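Local coordinates for TRAP dicarboxylate ABC transporter, substrate-binding protein (Roseobacter denitrificans, PDB 4OVQ), which binds beta-D-glucuronate in the periplasm and presumably delivers it to a TRAP transporter for uptake, at residues 166-169 against 174-177; 184-189 against 200-205. All blocks are in the same frame, centred on the assembly; numbering follows the deposited sequence.

Contact 1. Residues 166-169 against 174-177; sequences VRVM and FTGM. With BDP (beta-D-glucopyranuronic acid), chain C.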
loop_
_atom_site.group_PDB
_atom_site.type_symbol
_atom_site.label_atom_id
_atom_site.label_comp_id
_atom_site.label_asym_id
_atom_site.label_seq_id
_atom_site.Cartn_x
_atom_site.Cartn_y
_atom_site.Cartn_z
ATOM N N VAL A 166 -17.258 1.115 -6.670
ATOM C CA VAL A 166 -16.099 1.476 -5.844
ATOM C C VAL A 166 -14.791 1.120 -6.554
ATOM O O VAL A 166 -14.558 -0.008 -6.959
ATOM C CB VAL A 166 -16.131 0.782 -4.472
ATOM C CG1 VAL A 166 -14.985 1.315 -3.604
ATOM C CG2 VAL A 166 -17.518 0.945 -3.791
ATOM N N ARG A 167 -13.946 2.129 -6.740
ATOM C CA ARG A 167 -12.633 1.910 -7.309
ATOM C C ARG A 167 -11.759 1.192 -6.299
ATOM O O ARG A 167 -11.766 1.501 -5.096
ATOM C CB ARG A 167 -11.976 3.235 -7.685
ATOM C CG ARG A 167 -10.546 3.100 -8.295
ATOM C CD ARG A 167 -9.478 3.111 -7.214
ATOM N NE ARG A 167 -8.125 2.911 -7.723
ATOM C CZ ARG A 167 -7.045 2.957 -6.955
ATOM N NH1 ARG A 167 -7.183 3.216 -5.663
ATOM N NH2 ARG A 167 -5.844 2.762 -7.494
ATOM N N VAL A 168 -10.997 0.249 -6.843
ATOM C CA VAL A 168 -9.972 -0.456 -6.089
ATOM C C VAL A 168 -8.691 -0.551 -6.875
ATOM O O VAL A 168 -8.658 -0.286 -8.077
ATOM C CB VAL A 168 -10.410 -1.903 -5.714
ATOM C CG1 VAL A 168 -11.529 -1.860 -4.677
ATOM C CG2 VAL A 168 -10.873 -2.675 -6.937
HETATM N N MSE A 169 -7.611 -0.913 -6.184
HETATM C CA MSE A 169 -6.352 -1.228 -6.866
HETATM C C MSE A 169 -6.461 -2.497 -7.672
HETATM O O MSE A 169 -7.426 -3.236 -7.517
HETATM C CB MSE A 169 -5.231 -1.372 -5.849
HETATM C CG MSE A 169 -4.886 -0.069 -5.097
HETATM SE SE MSE A 169 -3.331 -0.141 -3.949
HETATM C CE MSE A 169 -4.084 -1.207 -2.471
ATOM N N PHE A 174 -9.322 -7.469 -4.069
ATOM C CA PHE A 174 -10.069 -6.248 -3.777
ATOM C C PHE A 174 -11.379 -6.196 -4.569
ATOM O O PHE A 174 -12.391 -5.665 -4.085
ATOM C CB PHE A 174 -9.229 -5.011 -4.087
ATOM C CG PHE A 174 -7.868 -5.014 -3.449
ATOM C CD1 PHE A 174 -7.656 -5.583 -2.189
ATOM C CD2 PHE A 174 -6.802 -4.465 -4.112
ATOM C CE1 PHE A 174 -6.411 -5.579 -1.623
ATOM C CE2 PHE A 174 -5.541 -4.472 -3.541
ATOM C CZ PHE A 174 -5.340 -5.049 -2.318
ATOM N N THR A 175 -11.368 -6.759 -5.770
ATOM C CA THR A 175 -12.608 -6.863 -6.535
ATOM C C THR A 175 -13.553 -7.782 -5.768
ATOM O O THR A 175 -14.745 -7.491 -5.613
ATOM C CB THR A 175 -12.398 -7.380 -7.977
ATOM O OG1 THR A 175 -11.707 -8.625 -7.950
ATOM C CG2 THR A 175 -11.612 -6.416 -8.790
ATOM N N GLY A 176 -13.020 -8.889 -5.269
ATOM C CA GLY A 176 -13.813 -9.745 -4.399
ATOM C C GLY A 176 -14.397 -9.097 -3.152
ATOM O O GLY A 176 -15.568 -9.265 -2.819
HETATM N N MSE A 177 -13.561 -8.372 -2.428
HETATM C CA MSE A 177 -13.987 -7.661 -1.246
HETATM C C MSE A 177 -15.208 -6.809 -1.576
HETATM O O MSE A 177 -16.167 -6.820 -0.841
HETATM C CB MSE A 177 -12.837 -6.773 -0.708
HETATM C CG MSE A 177 -13.222 -5.811 0.399
HETATM SE SE MSE A 177 -11.797 -4.618 0.888
HETATM C CE MSE A 177 -11.884 -3.451 -0.592
HETATM C C1 BDP C . -1.927 4.467 -1.544
HETATM C C2 BDP C . -0.584 3.828 -1.785
HETATM C C3 BDP C . -0.256 4.034 -3.200
HETATM C C4 BDP C . -1.300 3.417 -4.069
HETATM C C5 BDP C . -2.658 3.998 -3.753
HETATM C C6 BDP C . -3.791 3.366 -4.578
HETATM O O2 BDP C . 0.364 4.580 -0.954
HETATM O O3 BDP C . 0.978 3.255 -3.419
HETATM O O4 BDP C . -0.964 3.646 -5.502
HETATM O O5 BDP C . -2.970 3.853 -2.374
HETATM O O6A BDP C . -3.559 3.021 -5.774
HETATM O O1 BDP C . -2.373 4.321 -0.227
HETATM O O6B BDP C . -4.914 3.392 -4.017
#
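Met169, present as selenomethionine, touches Phe174 on the helix with one end and the bound glucuronate with its middle. Its CE methyl meets Phe174 CE2 at 3.7 Å, while Met169 CG lies 3.4 Å from carboxylate atom O6A of the sugar and Met169 SE sits near the carboxylate carbon; the bend at chi3 (-74°) lets one chain serve both neighbours. Arg167 meets the same carboxylate end-on with two nearly straight bonds, NH1 to O6B at 2.8 Å (178°) and NH2 to O6A at 2.9 Å. The carboxylate carbon lies in the guanidinium plane, and the backbone N of Met169 stands over the centre of one face. NE donates to the carbonyl of Met188, which fixes the rotation of the flat group. A leucine in place of Arg167 would probably leave O6A and O6B without these two donors and the Met188 carbonyl without its side-chain partner. Behind the pocket, Val168 CB packs against Phe174 CB at 3.7 Å, the two side chains crossing at a slant, and Phe174 presents its ring edge to the carbonyl O of Met169. Helix 172-180 thus packs on strand 165-168 within a beta-alpha-beta unit, whose strand end carries an arginine that grips the ligand carboxylate, as in other DctP-type solute receptors; Arg146 also bonds the sugar.

Contact 2. Residues 184-189 against 200-205; sequences NPSPMA and GVVDGA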
loop_
_atom_site.group_PDB
_atom_site.type_symbol
_atom_site.label_atom_id
_atom_site.label_comp_id
_atom_site.label_asym_id
_atom_site.label_seq_id
_atom_site.Cartn_x
_atom_site.Cartn_y
_atom_site.Cartn_z
ATOM N N ASN A 184 -19.967 -2.805 -6.835
ATOM C CA ASN A 184 -19.477 -3.098 -8.147
ATOM C C ASN A 184 -18.061 -2.529 -8.223
ATOM O O ASN A 184 -17.837 -1.309 -8.252
ATOM C CB ASN A 184 -20.372 -2.499 -9.222
ATOM C CG ASN A 184 -21.792 -3.031 -9.156
ATOM O OD1 ASN A 184 -22.027 -4.240 -9.283
ATOM N ND2 ASN A 184 -22.740 -2.133 -8.948
ATOM N N PRO A 185 -17.085 -3.421 -8.173
ATOM C CA PRO A 185 -15.689 -2.967 -8.154
ATOM C C PRO A 185 -15.216 -2.444 -9.491
ATOM O O PRO A 185 -15.647 -2.938 -10.549
ATOM C CB PRO A 185 -14.926 -4.236 -7.786
ATOM C CG PRO A 185 -15.792 -5.348 -8.248
ATOM C CD PRO A 185 -17.203 -4.883 -7.992
ATOM N N SER A 186 -14.303 -1.484 -9.424
ATOM C CA SER A 186 -13.711 -0.921 -10.610
ATOM C C SER A 186 -12.220 -0.776 -10.402
ATOM O O SER A 186 -11.751 0.195 -9.808
ATOM C CB SER A 186 -14.334 0.421 -10.897
ATOM O OG SER A 186 -13.840 0.889 -12.111
ATOM N N PRO A 187 -11.455 -1.761 -10.856
ATOM C CA PRO A 187 -10.010 -1.597 -10.734
ATOM C C PRO A 187 -9.521 -0.510 -11.671
ATOM O O PRO A 187 -9.873 -0.485 -12.856
ATOM C CB PRO A 187 -9.440 -2.943 -11.175
ATOM C CG PRO A 187 -10.615 -3.893 -11.169
ATOM C CD PRO A 187 -11.825 -3.066 -11.425
HETATM N N MSE A 188 -8.680 0.375 -11.149
HETATM C CA MSE A 188 -8.290 1.536 -11.917
HETATM C C MSE A 188 -7.010 2.105 -11.344
HETATM O O MSE A 188 -6.784 2.090 -10.131
HETATM C CB MSE A 188 -9.424 2.573 -11.792
HETATM C CG MSE A 188 -9.218 3.822 -12.518
HETATM SE SE MSE A 188 -10.649 5.128 -12.159
HETATM C CE MSE A 188 -12.108 4.123 -12.427
ATOM N N ALA A 189 -6.184 2.655 -12.224
ATOM C CA ALA A 189 -4.974 3.342 -11.836
ATOM C C ALA A 189 -5.281 4.490 -10.876
ATOM O O ALA A 189 -6.215 5.236 -11.091
ATOM C CB ALA A 189 -4.281 3.862 -13.080
ATOM N N GLY A 200 -18.479 10.834 -11.942
ATOM C CA GLY A 200 -19.428 9.804 -11.548
ATOM C C GLY A 200 -19.220 8.445 -12.201
ATOM O O GLY A 200 -20.109 7.563 -12.090
ATOM N N VAL A 201 -18.093 8.259 -12.895
ATOM C CA VAL A 201 -17.721 6.953 -13.419
ATOM C C VAL A 201 -17.552 5.933 -12.287
ATOM O O VAL A 201 -17.885 4.754 -12.470
ATOM C CB VAL A 201 -16.451 7.040 -14.278
ATOM C CG1 VAL A 201 -15.883 5.665 -14.569
ATOM C CG2 VAL A 201 -16.748 7.795 -15.578
ATOM N N VAL A 202 -17.054 6.381 -11.131
ATOM C CA VAL A 202 -17.159 5.580 -9.912
ATOM C C VAL A 202 -17.845 6.433 -8.865
ATOM O O VAL A 202 -17.860 7.651 -8.967
ATOM C CB VAL A 202 -15.779 5.054 -9.391
ATOM C CG1 VAL A 202 -15.172 4.077 -10.386
ATOM C CG2 VAL A 202 -14.788 6.184 -9.123
ATOM N N ASP A 203 -18.457 5.786 -7.884
ATOM C CA ASP A 203 -19.129 6.483 -6.803
ATOM C C ASP A 203 -18.195 6.754 -5.633
ATOM O O ASP A 203 -18.392 7.698 -4.888
ATOM C CB ASP A 203 -20.287 5.627 -6.278
ATOM C CG ASP A 203 -21.369 5.374 -7.332
ATOM O OD1 ASP A 203 -21.713 6.298 -8.125
ATOM O OD2 ASP A 203 -21.890 4.232 -7.404
ATOM N N GLY A 204 -17.203 5.898 -5.433
ATOM C CA GLY A 204 -16.341 5.991 -4.275
ATOM C C GLY A 204 -15.050 5.241 -4.501
ATOM O O GLY A 204 -14.799 4.668 -5.578
ATOM N N ALA A 205 -14.230 5.254 -3.464
ATOM C CA ALA A 205 -12.969 4.556 -3.465
ATOM C C ALA A 205 -12.590 4.293 -2.011
ATOM O O ALA A 205 -13.429 4.365 -1.128
ATOM C CB ALA A 205 -11.937 5.400 -4.182
#
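Ser186 and Met188 both reach segment 200-205 through a single methyl, CG1 of Val202. The segment starts at Gly200, where the chain leaves helix 193-199 with a positive phi (84°); a side chain here would run into the preceding carbonyl O. Val201 lies beside the contact and rests on Ala196 of that helix. At Val202, CG1 is anti to the carbonyl carbon (chi1 -65°) and meets Ser186 CB at 3.8 Å and Met188 CE at 3.7 Å. Met188, also a selenomethionine, runs extended and bends at chi3 (-49°), which brings its terminal methyl, the one Met188 atom near Val202, against CG1. The Ser186 hydroxyl is close by, with OG 3.9 Å from Val202 CG1. Asp203 forms a salt bridge through OD1 with Lys165, and Gly204 begins the next strand with a backbone hydrogen bond to Arg167. Pro185 and Pro187, alternating with Ser186 and Met188 along segment 184-189, pack on Thr175 of helix 172-180. Val202 and Met188 meanwhile share Ala196, and this small apolar junction joins segment 184-189 to the turn after helix 193-199, with that helix alongside, just before the chain enters strand 204-207.

How the contacts relate
Contact 1 is buried and reaches the ligand, whereas contact 2 is only partly buried, farther from the chain centre, with Met188 about 8 Å from the sugar at nearest side-chain atoms. They share a parallel strand pair: contact 1 uses strand 165-168, contact 2 its neighbour 184-187, and the backbone bond from Ser186 N to Val166 O (2.9 Å) ties them together. Helix 172-180 lies on both strands and packs in contact 1, whereas the Val202 side of contact 2 is flanked by helix 193-199. Both join their paired segments by apolar touches, but contact 1 adds aromatic packing and two guanidinium hydrogen bonds to the carboxylate; contact 2 has a few methyl and methylene contacts.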